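Local structure of fibronectin type III domain-containing protein (Simiduia agarivorans, 6P2K) at residues 292-297 with 367-372; 281-286 with 308-313; 523-528 with 533-538; 539-544 with 550-555. The protein probably hydrolyses xyloglucan-type beta-1,4-glucans as a GH74 glycoside hydrolase, this chain being the beta-propeller part of a longer protein with fibronectin type III modules. All coordinates share one frame; numbering follows the deposited sequence.

Contact 1: residues 292-297 with 367-372; sequences LYEGTF and NSYSWQ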
loop_
_atom_site.group_PDB
_atom_site.type_symbol
_atom_site.label_atom_id
_atom_site.label_comp_id
_atom_site.label_asym_id
_atom_site.label_seq_id
_atom_site.Cartn_x
_atom_site.Cartn_y
_atom_site.Cartn_z
ATOM N N LEU B 292 -30.048 7.677 -33.976
ATOM C CA LEU B 292 -30.744 7.433 -35.231
ATOM C C LEU B 292 -32.246 7.379 -34.979
ATOM O O LEU B 292 -32.699 6.760 -34.013
ATOM C CB LEU B 292 -30.254 6.130 -35.874
ATOM C CG LEU B 292 -30.858 5.666 -37.198
ATOM C CD1 LEU B 292 -30.659 6.712 -38.284
ATOM C CD2 LEU B 292 -30.228 4.342 -37.609
ATOM N N TYR B 293 -33.008 8.032 -35.853
ATOM C CA TYR B 293 -34.457 8.120 -35.728
ATOM C C TYR B 293 -35.150 7.154 -36.680
ATOM O O TYR B 293 -34.714 6.965 -37.821
ATOM C CB TYR B 293 -34.957 9.534 -36.033
ATOM C CG TYR B 293 -34.762 10.559 -34.939
ATOM C CD1 TYR B 293 -35.586 10.580 -33.819
ATOM C CD2 TYR B 293 -33.782 11.534 -35.050
ATOM C CE1 TYR B 293 -35.420 11.533 -32.830
ATOM C CE2 TYR B 293 -33.608 12.486 -34.071
ATOM C CZ TYR B 293 -34.427 12.483 -32.964
ATOM O OH TYR B 293 -34.251 13.436 -31.990
ATOM N N GLU B 294 -36.243 6.561 -36.212
ATOM C CA GLU B 294 -37.219 5.913 -37.077
ATOM C C GLU B 294 -38.568 6.584 -36.862
ATOM O O GLU B 294 -39.032 6.706 -35.723
ATOM C CB GLU B 294 -37.321 4.410 -36.809
ATOM C CG GLU B 294 -38.354 3.718 -37.700
ATOM C CD GLU B 294 -38.281 2.204 -37.632
ATOM O OE1 GLU B 294 -38.321 1.651 -36.513
ATOM O OE2 GLU B 294 -38.179 1.568 -38.703
ATOM N N GLY B 295 -39.184 7.031 -37.949
ATOM C CA GLY B 295 -40.471 7.695 -37.897
ATOM C C GLY B 295 -41.563 6.815 -38.472
ATOM O O GLY B 295 -41.335 6.060 -39.419
ATOM N N THR B 296 -42.754 6.913 -37.890
ATOM C CA THR B 296 -43.923 6.177 -38.348
ATOM C C THR B 296 -44.956 7.171 -38.853
ATOM O O THR B 296 -45.326 8.104 -38.134
ATOM C CB THR B 296 -44.511 5.315 -37.227
ATOM O OG1 THR B 296 -43.480 4.496 -36.666
ATOM C CG2 THR B 296 -45.623 4.424 -37.763
ATOM N N PHE B 297 -45.410 6.980 -40.088
ATOM C CA PHE B 297 -46.372 7.872 -40.725
ATOM C C PHE B 297 -47.590 7.061 -41.138
ATOM O O PHE B 297 -47.488 6.170 -41.988
ATOM C CB PHE B 297 -45.757 8.579 -41.935
ATOM C CG PHE B 297 -44.649 9.530 -41.582
ATOM C CD1 PHE B 297 -43.386 9.055 -41.260
ATOM C CD2 PHE B 297 -44.865 10.896 -41.573
ATOM C CE1 PHE B 297 -42.364 9.922 -40.931
ATOM C CE2 PHE B 297 -43.845 11.770 -41.246
ATOM C CZ PHE B 297 -42.591 11.280 -40.925
ATOM N N ASN B 367 -40.778 -4.504 -31.568
ATOM C CA ASN B 367 -40.281 -3.247 -32.150
ATOM C C ASN B 367 -39.028 -2.750 -31.428
ATOM O O ASN B 367 -38.838 -1.549 -31.218
ATOM C CB ASN B 367 -41.351 -2.155 -32.180
ATOM C CG ASN B 367 -41.031 -1.072 -33.202
ATOM O OD1 ASN B 367 -40.548 -1.368 -34.297
ATOM N ND2 ASN B 367 -41.290 0.180 -32.849
ATOM N N SER B 368 -38.157 -3.683 -31.069
ATOM C CA SER B 368 -36.885 -3.370 -30.443
ATOM C C SER B 368 -35.748 -3.689 -31.404
ATOM O O SER B 368 -35.847 -4.594 -32.241
ATOM C CB SER B 368 -36.703 -4.148 -29.136
ATOM O OG SER B 368 -36.508 -5.533 -29.375
ATOM N N TYR B 369 -34.670 -2.925 -31.276
ATOM C CA TYR B 369 -33.479 -3.088 -32.091
ATOM C C TYR B 369 -32.314 -3.494 -31.200
ATOM O O TYR B 369 -32.172 -2.993 -30.081
ATOM C CB TYR B 369 -33.149 -1.797 -32.847
ATOM C CG TYR B 369 -34.159 -1.455 -33.918
ATOM C CD1 TYR B 369 -35.303 -0.731 -33.615
ATOM C CD2 TYR B 369 -33.974 -1.867 -35.230
ATOM C CE1 TYR B 369 -36.232 -0.422 -34.591
ATOM C CE2 TYR B 369 -34.895 -1.562 -36.214
ATOM C CZ TYR B 369 -36.024 -0.839 -35.890
ATOM O OH TYR B 369 -36.948 -0.530 -36.863
ATOM N N SER B 370 -31.491 -4.409 -31.698
ATOM C CA SER B 370 -30.335 -4.925 -30.969
ATOM C C SER B 370 -29.088 -4.597 -31.784
ATOM O O SER B 370 -28.819 -5.235 -32.806
ATOM C CB SER B 370 -30.474 -6.425 -30.722
ATOM O OG SER B 370 -29.430 -6.901 -29.894
ATOM N N TRP B 371 -28.330 -3.604 -31.331
ATOM C CA TRP B 371 -27.202 -3.100 -32.098
ATOM C C TRP B 371 -25.966 -3.960 -31.881
ATOM O O TRP B 371 -25.648 -4.343 -30.752
ATOM C CB TRP B 371 -26.925 -1.644 -31.723
ATOM C CG TRP B 371 -27.993 -0.751 -32.258
ATOM C CD1 TRP B 371 -29.117 -0.329 -31.608
ATOM C CD2 TRP B 371 -28.066 -0.210 -33.580
ATOM N NE1 TRP B 371 -29.877 0.458 -32.441
ATOM C CE2 TRP B 371 -29.252 0.547 -33.658
ATOM C CE3 TRP B 371 -27.237 -0.285 -34.703
ATOM C CZ2 TRP B 371 -29.629 1.225 -34.812
ATOM C CZ3 TRP B 371 -27.612 0.392 -35.849
ATOM C CH2 TRP B 371 -28.799 1.134 -35.896
ATOM N N GLN B 372 -25.270 -4.260 -32.976
ATOM C CA GLN B 372 -24.135 -5.173 -32.981
ATOM C C GLN B 372 -22.911 -4.469 -33.549
ATOM O O GLN B 372 -22.995 -3.802 -34.586
ATOM C CB GLN B 372 -24.446 -6.433 -33.798
ATOM C CG GLN B 372 -25.707 -7.168 -33.359
ATOM C CD GLN B 372 -26.125 -8.269 -34.328
ATOM O OE1 GLN B 372 -25.301 -8.813 -35.067
ATOM N NE2 GLN B 372 -27.415 -8.603 -34.322
HETATM O O HOH W 1 -40.228 -0.546 -36.632
HETATM O O HOH W 2 -40.495 2.459 -34.970
#
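The Y369 hydroxyl donates to E294 OE1, with OH and OE1 2.6 Å apart. It meets the syn side of the carboxylate, 28° out of its plane, and the carboxylate and phenol planes are turned 59° apart. At L292, CD2 comes to the edge of the W371 indole, 3.9 Å from CH2 and near the ring plane. Both pairs join two successive four-stranded blades of a beta-propeller: strand 292-300 of one faces the last strand, 368-373, of the next. A water 2.8 Å from E294 OE1 accepts a longer bond from N367 ND2, just before strand 368-373; N367 OD1 is bonded to H362 NE2. With CG anti to the backbone N (chi1 179°) and the chain extended, the glutamate spans the gap. R347 forms a salt bridge with E294 OE2, which also bonds Y338 OH, and bonds the Y369 hydroxyl. A leucine in place of E294 would probably leave that hydroxyl without its acceptor and the R347 charge without its mate. W371 is positioned by NE1 bonded to I313 O and by stacking on W314.

Contact 2: residues 281-286 with 308-313; sequences VLLGAV and FYWEKI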
loop_
_atom_site.group_PDB
_atom_site.type_symbol
_atom_site.label_atom_id
_atom_site.label_comp_id
_atom_site.label_asym_id
_atom_site.label_seq_id
_atom_site.Cartn_x
_atom_site.Cartn_y
_atom_site.Cartn_z
ATOM N N VAL B 281 -39.798 5.456 -41.631
ATOM C CA VAL B 281 -38.794 6.303 -42.265
ATOM C C VAL B 281 -37.564 6.358 -41.368
ATOM O O VAL B 281 -37.679 6.613 -40.164
ATOM C CB VAL B 281 -39.332 7.718 -42.539
ATOM C CG1 VAL B 281 -38.323 8.518 -43.345
ATOM C CG2 VAL B 281 -40.668 7.645 -43.266
ATOM N N LEU B 282 -36.397 6.128 -41.960
ATOM C CA LEU B 282 -35.124 6.110 -41.252
ATOM C C LEU B 282 -34.392 7.422 -41.500
ATOM O O LEU B 282 -34.297 7.873 -42.645
ATOM C CB LEU B 282 -34.278 4.928 -41.726
ATOM C CG LEU B 282 -33.068 4.488 -40.912
ATOM C CD1 LEU B 282 -33.489 4.128 -39.500
ATOM C CD2 LEU B 282 -32.418 3.300 -41.600
ATOM N N LEU B 283 -33.871 8.033 -40.434
ATOM C CA LEU B 283 -33.316 9.380 -40.558
ATOM C C LEU B 283 -32.120 9.552 -39.630
ATOM O O LEU B 283 -32.270 9.538 -38.403
ATOM C CB LEU B 283 -34.381 10.432 -40.265
ATOM C CG LEU B 283 -33.944 11.881 -40.476
ATOM C CD1 LEU B 283 -33.649 12.153 -41.949
ATOM C CD2 LEU B 283 -35.000 12.844 -39.948
ATOM N N GLY B 284 -30.940 9.736 -40.224
ATOM C CA GLY B 284 -29.756 10.153 -39.500
ATOM C C GLY B 284 -29.333 11.549 -39.916
ATOM O O GLY B 284 -30.167 12.335 -40.372
ATOM N N ALA B 285 -28.047 11.871 -39.785
ATOM C CA ALA B 285 -27.581 13.210 -40.119
ATOM C C ALA B 285 -26.088 13.181 -40.400
ATOM O O ALA B 285 -25.385 12.229 -40.049
ATOM C CB ALA B 285 -27.875 14.207 -38.994
ATOM N N VAL B 286 -25.611 14.249 -41.031
ATOM C CA VAL B 286 -24.182 14.475 -41.194
ATOM C C VAL B 286 -23.697 15.312 -40.019
ATOM O O VAL B 286 -24.361 16.273 -39.609
ATOM C CB VAL B 286 -23.874 15.147 -42.548
ATOM C CG1 VAL B 286 -24.719 16.398 -42.752
ATOM C CG2 VAL B 286 -22.384 15.457 -42.672
ATOM N N PHE B 308 -48.238 11.051 -37.010
ATOM C CA PHE B 308 -46.863 10.618 -37.203
ATOM C C PHE B 308 -46.092 10.848 -35.913
ATOM O O PHE B 308 -46.437 11.725 -35.116
ATOM C CB PHE B 308 -46.189 11.347 -38.373
ATOM C CG PHE B 308 -45.768 12.759 -38.059
ATOM C CD1 PHE B 308 -46.634 13.817 -38.271
ATOM C CD2 PHE B 308 -44.498 13.028 -37.564
ATOM C CE1 PHE B 308 -46.248 15.117 -37.986
ATOM C CE2 PHE B 308 -44.111 14.323 -37.274
ATOM C CZ PHE B 308 -44.987 15.368 -37.488
ATOM N N TYR B 309 -45.042 10.051 -35.720
ATOM C CA TYR B 309 -44.164 10.222 -34.574
ATOM C C TYR B 309 -42.764 9.744 -34.933
ATOM O O TYR B 309 -42.586 8.886 -35.802
ATOM C CB TYR B 309 -44.681 9.476 -33.335
ATOM C CG TYR B 309 -44.883 7.984 -33.510
ATOM C CD1 TYR B 309 -46.023 7.484 -34.127
ATOM C CD2 TYR B 309 -43.943 7.075 -33.036
ATOM C CE1 TYR B 309 -46.216 6.120 -34.279
ATOM C CE2 TYR B 309 -44.126 5.711 -33.185
ATOM C CZ TYR B 309 -45.263 5.240 -33.806
ATOM O OH TYR B 309 -45.449 3.882 -33.957
ATOM N N TRP B 310 -41.774 10.325 -34.261
ATOM C CA TRP B 310 -40.378 9.947 -34.414
ATOM C C TRP B 310 -39.896 9.269 -33.141
ATOM O O TRP B 310 -40.240 9.689 -32.032
ATOM C CB TRP B 310 -39.499 11.164 -34.714
ATOM C CG TRP B 310 -39.738 11.777 -36.057
ATOM C CD1 TRP B 310 -40.509 12.867 -36.332
ATOM C CD2 TRP B 310 -39.190 11.346 -37.309
ATOM N NE1 TRP B 310 -40.482 13.138 -37.679
ATOM C CE2 TRP B 310 -39.678 12.218 -38.300
ATOM C CE3 TRP B 310 -38.334 10.308 -37.686
ATOM C CZ2 TRP B 310 -39.339 12.083 -39.647
ATOM C CZ3 TRP B 310 -38.003 10.173 -39.023
ATOM C CH2 TRP B 310 -38.503 11.055 -39.986
ATOM N N GLU B 311 -39.097 8.221 -33.303
ATOM C CA GLU B 311 -38.567 7.460 -32.183
ATOM C C GLU B 311 -37.081 7.228 -32.399
ATOM O O GLU B 311 -36.652 6.911 -33.513
ATOM C CB GLU B 311 -39.297 6.122 -32.033
ATOM C CG GLU B 311 -38.631 5.135 -31.096
ATOM C CD GLU B 311 -39.319 3.784 -31.105
ATOM O OE1 GLU B 311 -39.025 2.954 -30.218
ATOM O OE2 GLU B 311 -40.157 3.552 -32.003
ATOM N N LYS B 312 -36.296 7.400 -31.340
ATOM C CA LYS B 312 -34.870 7.107 -31.402
ATOM C C LYS B 312 -34.681 5.605 -31.248
ATOM O O LYS B 312 -34.955 5.044 -30.183
ATOM C CB LYS B 312 -34.111 7.875 -30.324
ATOM C CG LYS B 312 -33.709 9.278 -30.741
ATOM C CD LYS B 312 -32.527 9.785 -29.936
ATOM C CE LYS B 312 -32.390 11.293 -30.071
ATOM N NZ LYS B 312 -31.208 11.814 -29.326
ATOM N N ILE B 313 -34.229 4.944 -32.317
ATOM C CA ILE B 313 -33.935 3.516 -32.245
ATOM C C ILE B 313 -32.484 3.251 -31.880
ATOM O O ILE B 313 -32.107 2.088 -31.667
ATOM C CB ILE B 313 -34.294 2.821 -33.573
ATOM C CG1 ILE B 313 -33.476 3.410 -34.724
ATOM C CG2 ILE B 313 -35.782 2.966 -33.854
ATOM C CD1 ILE B 313 -33.489 2.551 -35.971
#
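Mostly apolar contacts carry the meeting of V281, L283 and W310, for no hydrogen bond joins 281-286 to 308-313. The six-membered ring of W310 reaches across strand 292-300, which runs between them, and passes over the backbone of G295, where no side chain stands in its way. At its far corner W310 CZ3 lies 3.8 Å from L283 CB, with V281 O also beside CZ3, and W310 CH2 is 3.9 Å from L283 CD2; V281 CG1 is a looser neighbour, 4.2 Å from CH2. On the other face of the sheet the methyls L282 CD1 and I313 CD1 touch at 3.9 Å where the two side chains cross at about a right angle. L282 starts away from the partner strand, but its tip swings back. Aromatic and polar fixing comes from outside: F297 meets the indole edge-to-face, and W310 NE1 bonds V255 O. Such contacts tie the second strand to the fourth, over the third, in a four-stranded antiparallel propeller blade.

Contact 3: residues 523-528 with 533-538; sequences KVFMFS and MYMVED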
loop_
_atom_site.group_PDB
_atom_site.type_symbol
_atom_site.label_atom_id
_atom_site.label_comp_id
_atom_site.label_asym_id
_atom_site.label_seq_id
_atom_site.Cartn_x
_atom_site.Cartn_y
_atom_site.Cartn_z
ATOM N N LYS B 523 18.009 10.549 -22.587
ATOM C CA LYS B 523 17.983 11.892 -23.154
ATOM C C LYS B 523 16.986 11.943 -24.305
ATOM O O LYS B 523 17.023 11.093 -25.200
ATOM C CB LYS B 523 19.380 12.288 -23.637
ATOM C CG LYS B 523 19.451 13.601 -24.399
ATOM C CD LYS B 523 20.902 14.059 -24.555
ATOM C CE LYS B 523 21.533 14.354 -23.200
ATOM N NZ LYS B 523 22.975 14.733 -23.312
ATOM N N VAL B 524 16.098 12.939 -24.280
ATOM C CA VAL B 524 15.010 13.053 -25.248
ATOM C C VAL B 524 15.052 14.435 -25.887
ATOM O O VAL B 524 15.151 15.444 -25.181
ATOM C CB VAL B 524 13.633 12.808 -24.595
ATOM C CG1 VAL B 524 12.543 12.765 -25.659
ATOM C CG2 VAL B 524 13.641 11.516 -23.777
ATOM N N PHE B 525 14.964 14.479 -27.219
ATOM C CA PHE B 525 14.911 15.718 -27.983
ATOM C C PHE B 525 13.497 15.956 -28.500
ATOM O O PHE B 525 12.750 15.009 -28.766
ATOM C CB PHE B 525 15.870 15.688 -29.179
ATOM C CG PHE B 525 17.319 15.585 -28.806
ATOM C CD1 PHE B 525 18.067 16.724 -28.554
ATOM C CD2 PHE B 525 17.944 14.348 -28.734
ATOM C CE1 PHE B 525 19.408 16.631 -28.218
ATOM C CE2 PHE B 525 19.285 14.248 -28.403
ATOM C CZ PHE B 525 20.017 15.389 -28.142
ATOM N N MET B 526 13.142 17.232 -28.662
ATOM C CA MET B 526 11.850 17.607 -29.220
ATOM C C MET B 526 11.962 18.996 -29.839
ATOM O O MET B 526 12.700 19.849 -29.341
ATOM C CB MET B 526 10.750 17.582 -28.152
ATOM C CG MET B 526 10.976 18.561 -27.002
ATOM S SD MET B 526 10.606 17.854 -25.378
ATOM C CE MET B 526 11.937 16.659 -25.210
ATOM N N PHE B 527 11.230 19.214 -30.932
ATOM C CA PHE B 527 11.218 20.505 -31.614
ATOM C C PHE B 527 9.813 21.085 -31.531
ATOM O O PHE B 527 8.870 20.525 -32.096
ATOM C CB PHE B 527 11.672 20.384 -33.069
ATOM C CG PHE B 527 12.201 21.674 -33.650
ATOM C CD1 PHE B 527 11.358 22.756 -33.867
ATOM C CD2 PHE B 527 13.545 21.809 -33.959
ATOM C CE1 PHE B 527 11.848 23.949 -34.389
ATOM C CE2 PHE B 527 14.043 22.990 -34.485
ATOM C CZ PHE B 527 13.193 24.066 -34.698
ATOM N N SER B 528 9.684 22.206 -30.830
ATOM C CA SER B 528 8.419 22.915 -30.684
ATOM C C SER B 528 8.252 23.844 -31.881
ATOM O O SER B 528 9.029 24.786 -32.055
ATOM C CB SER B 528 8.391 23.693 -29.369
ATOM O OG SER B 528 7.116 24.257 -29.139
ATOM N N MET B 533 14.306 23.934 -30.601
ATOM C CA MET B 533 14.567 22.573 -30.152
ATOM C C MET B 533 14.892 22.554 -28.667
ATOM O O MET B 533 15.670 23.379 -28.175
ATOM C CB MET B 533 15.714 21.934 -30.932
ATOM C CG MET B 533 15.854 20.443 -30.646
ATOM S SD MET B 533 16.935 19.581 -31.794
ATOM C CE MET B 533 15.807 19.273 -33.148
ATOM N N TYR B 534 14.302 21.592 -27.962
ATOM C CA TYR B 534 14.448 21.470 -26.522
ATOM C C TYR B 534 14.861 20.047 -26.176
ATOM O O TYR B 534 14.709 19.118 -26.974
ATOM C CB TYR B 534 13.153 21.854 -25.794
ATOM C CG TYR B 534 12.767 23.294 -26.034
ATOM C CD1 TYR B 534 12.174 23.686 -27.229
ATOM C CD2 TYR B 534 13.016 24.268 -25.075
ATOM C CE1 TYR B 534 11.837 25.005 -27.459
ATOM C CE2 TYR B 534 12.674 25.586 -25.296
ATOM C CZ TYR B 534 12.092 25.949 -26.491
ATOM O OH TYR B 534 11.753 27.262 -26.718
ATOM N N MET B 535 15.397 19.892 -24.972
ATOM C CA MET B 535 16.018 18.643 -24.560
ATOM C C MET B 535 15.612 18.321 -23.132
ATOM O O MET B 535 15.626 19.199 -22.266
ATOM C CB MET B 535 17.545 18.743 -24.671
ATOM C CG MET B 535 18.302 17.514 -24.212
ATOM S SD MET B 535 20.049 17.612 -24.652
ATOM C CE MET B 535 20.633 18.840 -23.485
ATOM N N VAL B 536 15.233 17.072 -22.897
ATOM C CA VAL B 536 15.146 16.514 -21.554
ATOM C C VAL B 536 16.443 15.751 -21.326
ATOM O O VAL B 536 16.664 14.690 -21.921
ATOM C CB VAL B 536 13.916 15.615 -21.384
ATOM C CG1 VAL B 536 13.961 14.914 -20.033
ATOM C CG2 VAL B 536 12.639 16.440 -21.518
ATOM N N GLU B 537 17.316 16.306 -20.485
ATOM C CA GLU B 537 18.645 15.726 -20.308
ATOM C C GLU B 537 18.564 14.311 -19.747
ATOM O O GLU B 537 19.285 13.413 -20.199
ATOM C CB GLU B 537 19.482 16.623 -19.396
ATOM C CG GLU B 537 20.823 16.034 -18.999
ATOM C CD GLU B 537 21.891 16.278 -20.047
ATOM O OE1 GLU B 537 22.811 15.439 -20.174
ATOM O OE2 GLU B 537 21.807 17.313 -20.742
ATOM N N ASP B 538 17.689 14.094 -18.766
ATOM C CA ASP B 538 17.513 12.777 -18.160
ATOM C C ASP B 538 16.046 12.652 -17.779
ATOM O O ASP B 538 15.583 13.348 -16.870
ATOM C CB ASP B 538 18.419 12.604 -16.942
ATOM C CG ASP B 538 18.407 11.184 -16.397
ATOM O OD1 ASP B 538 17.312 10.654 -16.109
ATOM O OD2 ASP B 538 19.499 10.596 -16.254
#
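Strands 524-528 and 533-536 run antiparallel at 153°, their axes approaching to 4.6 Å, as the hairpin that forms the second and third strands of a four-stranded propeller blade. Two hydrogen-bonded pairs set the register. V524 and V536 exchange bonds in both directions; in the other pair Y534 N points almost straight at M526 O, 2.7 Å away, while the return bond from M526 N reaches Y534 O from outside the carbonyl plane. On the face of F525, F527, M533 and M535, the sulfur chains lie against the rings. M535 SD sits obliquely 4.6 Å from the F525 centroid, a Met-aromatic contact with the two side chains side by side; M535 SD also lies 3.7 Å from K523 CD. M533 CE comes in at the edge of the F527 ring, in its plane and 3.5 Å from CD2, whereas M533 N stands over one face. The opposite face carries V524, M526, Y534 and V536. M526 holds CG between its backbone N and carbonyl carbon (chi1 62°), 4.1 Å from Y534 CB, and bends further on, carrying CE to V536 CG2 at 3.8 Å. Where the strands end, K523 NZ forms a salt bridge to E537 OE1 (3.2 Å, weak as a hydrogen bond), its stronger partner being E580. Just beyond, D538 is the N-cap of the following helix, its OD1 accepting from R541 N.

Contact 4: residues 539-544 with 550-555; sequences IGRALD and ETLPVT. With ZN (zinc ion), chain O.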
loop_
_atom_site.group_PDB
_atom_site.type_symbol
_atom_site.label_atom_id
_atom_site.label_comp_id
_atom_site.label_asym_id
_atom_site.label_seq_id
_atom_site.Cartn_x
_atom_site.Cartn_y
_atom_site.Cartn_z
ATOM N N ILE B 539 15.318 11.770 -18.467
ATOM C CA ILE B 539 13.885 11.674 -18.229
ATOM C C ILE B 539 13.577 11.041 -16.877
ATOM O O ILE B 539 12.514 11.301 -16.302
ATOM C CB ILE B 539 13.202 10.907 -19.376
ATOM C CG1 ILE B 539 11.681 10.977 -19.223
ATOM C CG2 ILE B 539 13.691 9.461 -19.424
ATOM C CD1 ILE B 539 10.928 10.379 -20.368
ATOM N N GLY B 540 14.488 10.228 -16.338
ATOM C CA GLY B 540 14.298 9.733 -14.983
ATOM C C GLY B 540 14.285 10.853 -13.959
ATOM O O GLY B 540 13.445 10.875 -13.056
ATOM N N ARG B 541 15.214 11.802 -14.092
ATOM C CA ARG B 541 15.237 12.952 -13.192
ATOM C C ARG B 541 13.972 13.789 -13.336
ATOM O O ARG B 541 13.411 14.258 -12.340
ATOM C CB ARG B 541 16.480 13.796 -13.470
ATOM C CG ARG B 541 16.684 14.955 -12.519
ATOM C CD ARG B 541 18.095 15.502 -12.646
ATOM N NE ARG B 541 18.398 16.493 -11.617
ATOM C CZ ARG B 541 18.687 17.766 -11.869
ATOM N NH1 ARG B 541 18.717 18.207 -13.120
ATOM N NH2 ARG B 541 18.948 18.598 -10.870
ATOM N N ALA B 542 13.507 13.990 -14.571
ATOM C CA ALA B 542 12.256 14.714 -14.776
ATOM C C ALA B 542 11.093 13.990 -14.112
ATOM O O ALA B 542 10.183 14.627 -13.568
ATOM C CB ALA B 542 11.993 14.896 -16.269
ATOM N N LEU B 543 11.109 12.656 -14.139
ATOM C CA LEU B 543 10.058 11.911 -13.462
ATOM C C LEU B 543 10.221 11.964 -11.946
ATOM O O LEU B 543 9.219 11.936 -11.222
ATOM C CB LEU B 543 10.028 10.471 -13.974
ATOM C CG LEU B 543 9.435 10.371 -15.386
ATOM C CD1 LEU B 543 9.799 9.069 -16.082
ATOM C CD2 LEU B 543 7.923 10.546 -15.339
ATOM N N ASP B 544 11.462 12.055 -11.448
ATOM C CA ASP B 544 11.671 12.245 -10.013
ATOM C C ASP B 544 10.962 13.505 -9.532
ATOM O O ASP B 544 10.248 13.485 -8.523
ATOM C CB ASP B 544 13.177 12.294 -9.679
ATOM C CG ASP B 544 13.843 10.932 -9.788
ATOM O OD1 ASP B 544 13.123 9.920 -9.925
ATOM O OD2 ASP B 544 15.088 10.875 -9.732
ATOM N N GLU B 550 6.225 18.330 -8.547
ATOM C CA GLU B 550 7.088 19.421 -8.977
ATOM C C GLU B 550 7.395 19.250 -10.458
ATOM O O GLU B 550 6.959 18.288 -11.098
ATOM C CB GLU B 550 8.377 19.468 -8.145
ATOM C CG GLU B 550 8.163 19.838 -6.684
ATOM C CD GLU B 550 7.665 21.262 -6.497
ATOM O OE1 GLU B 550 6.984 21.526 -5.482
ATOM O OE2 GLU B 550 7.956 22.118 -7.356
ATOM N N THR B 551 8.155 20.190 -11.012
ATOM C CA THR B 551 8.479 20.159 -12.430
ATOM C C THR B 551 9.931 20.555 -12.632
ATOM O O THR B 551 10.367 21.600 -12.143
ATOM C CB THR B 551 7.567 21.090 -13.234
ATOM O OG1 THR B 551 6.205 20.863 -12.857
ATOM C CG2 THR B 551 7.725 20.818 -14.720
ATOM N N LEU B 552 10.661 19.724 -13.336
ATOM C CA LEU B 552 12.035 20.004 -13.733
ATOM C C LEU B 552 12.040 20.688 -15.094
ATOM O O LEU B 552 11.441 20.164 -16.040
ATOM C CB LEU B 552 12.843 18.720 -13.803
ATOM C CG LEU B 552 14.297 18.873 -14.241
ATOM C CD1 LEU B 552 15.144 19.390 -13.085
ATOM C CD2 LEU B 552 14.834 17.551 -14.759
ATOM N N PRO B 553 12.682 21.849 -15.235
ATOM C CA PRO B 553 12.675 22.540 -16.530
ATOM C C PRO B 553 13.329 21.705 -17.618
ATOM O O PRO B 553 14.248 20.924 -17.364
ATOM C CB PRO B 553 13.480 23.819 -16.256
ATOM C CG PRO B 553 13.393 24.014 -14.779
ATOM C CD PRO B 553 13.366 22.631 -14.193
ATOM N N VAL B 554 12.834 21.871 -18.844
ATOM C CA VAL B 554 13.516 21.329 -20.013
ATOM C C VAL B 554 14.697 22.240 -20.321
ATOM O O VAL B 554 14.852 23.302 -19.706
ATOM C CB VAL B 554 12.579 21.209 -21.229
ATOM C CG1 VAL B 554 11.396 20.309 -20.910
ATOM C CG2 VAL B 554 12.104 22.588 -21.672
ATOM N N THR B 555 15.534 21.834 -21.267
ATOM C CA THR B 555 16.665 22.635 -21.717
ATOM C C THR B 555 16.444 23.046 -23.166
ATOM O O THR B 555 16.187 22.196 -24.021
ATOM C CB THR B 555 17.978 21.859 -21.595
ATOM O OG1 THR B 555 18.111 21.337 -20.267
ATOM C CG2 THR B 555 19.166 22.766 -21.911
HETATM ZN ZN ZN O . 16.066 12.481 -8.501
HETATM O O HOH W 3 9.407 17.281 -14.344
HETATM O O HOH W 4 17.944 11.852 -8.588
HETATM O O HOH W 5 15.862 14.541 -9.032
#
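L552 packs against A542 and R541 on helix 539-547, the short helix that, with the loop after it, links the third and fourth strands of a propeller blade. The close side is this single leucine. Its CD2 rests on the helix backbone, 3.8 Å from A542 N, and has A542 CB at 4.2 Å. CD1, the other branch, lies over one face of the R541 guanidinium, offset toward the rim and 3.8 Å from NH1. With L552 CG anti to its own backbone N (chi1 179°), the two methyls are thrown toward the helix, and the arginine, extended from CG to NE, crosses the leucine at about a right angle. With an alanine here, a gap would probably open over A542 and the guanidinium be freer to turn. The rest is looser: the backbones meet through a water that donates to A542 O at 2.9 Å and accepts from L552 N. Just before L552, T551 OG1 bonds K503 NZ and S380 O of a third subunit. On a side of the helix turned from L552, D544 OD2 binds a zinc ion at 2.2 Å, alongside two waters and D544 OD2 of a fourth subunit.

In the fold
The four contacts form two pairs. Contacts 1 and 2 have centres 8 Å apart and share one blade, joined by probable hydrogen bonds G295 N to V281 O (2.7 Å) and E294 N to E311 O (2.8 Å). Contact 1 extends that blade to its neighbour. Contacts 3 and 4, centres 11 Å apart, share another blade, M535 N reaching T555 O at 2.6 Å. Contacts 1 and 3 are about 53 Å apart between centres, on opposite sides of the chain's centre. Contacts 1 and 2 lie away from the zinc sites; in contact 3, the F527 side chain is about 6 Å from that of the zinc ligand D513, while contact 4 itself supplies D544 to an intersubunit zinc.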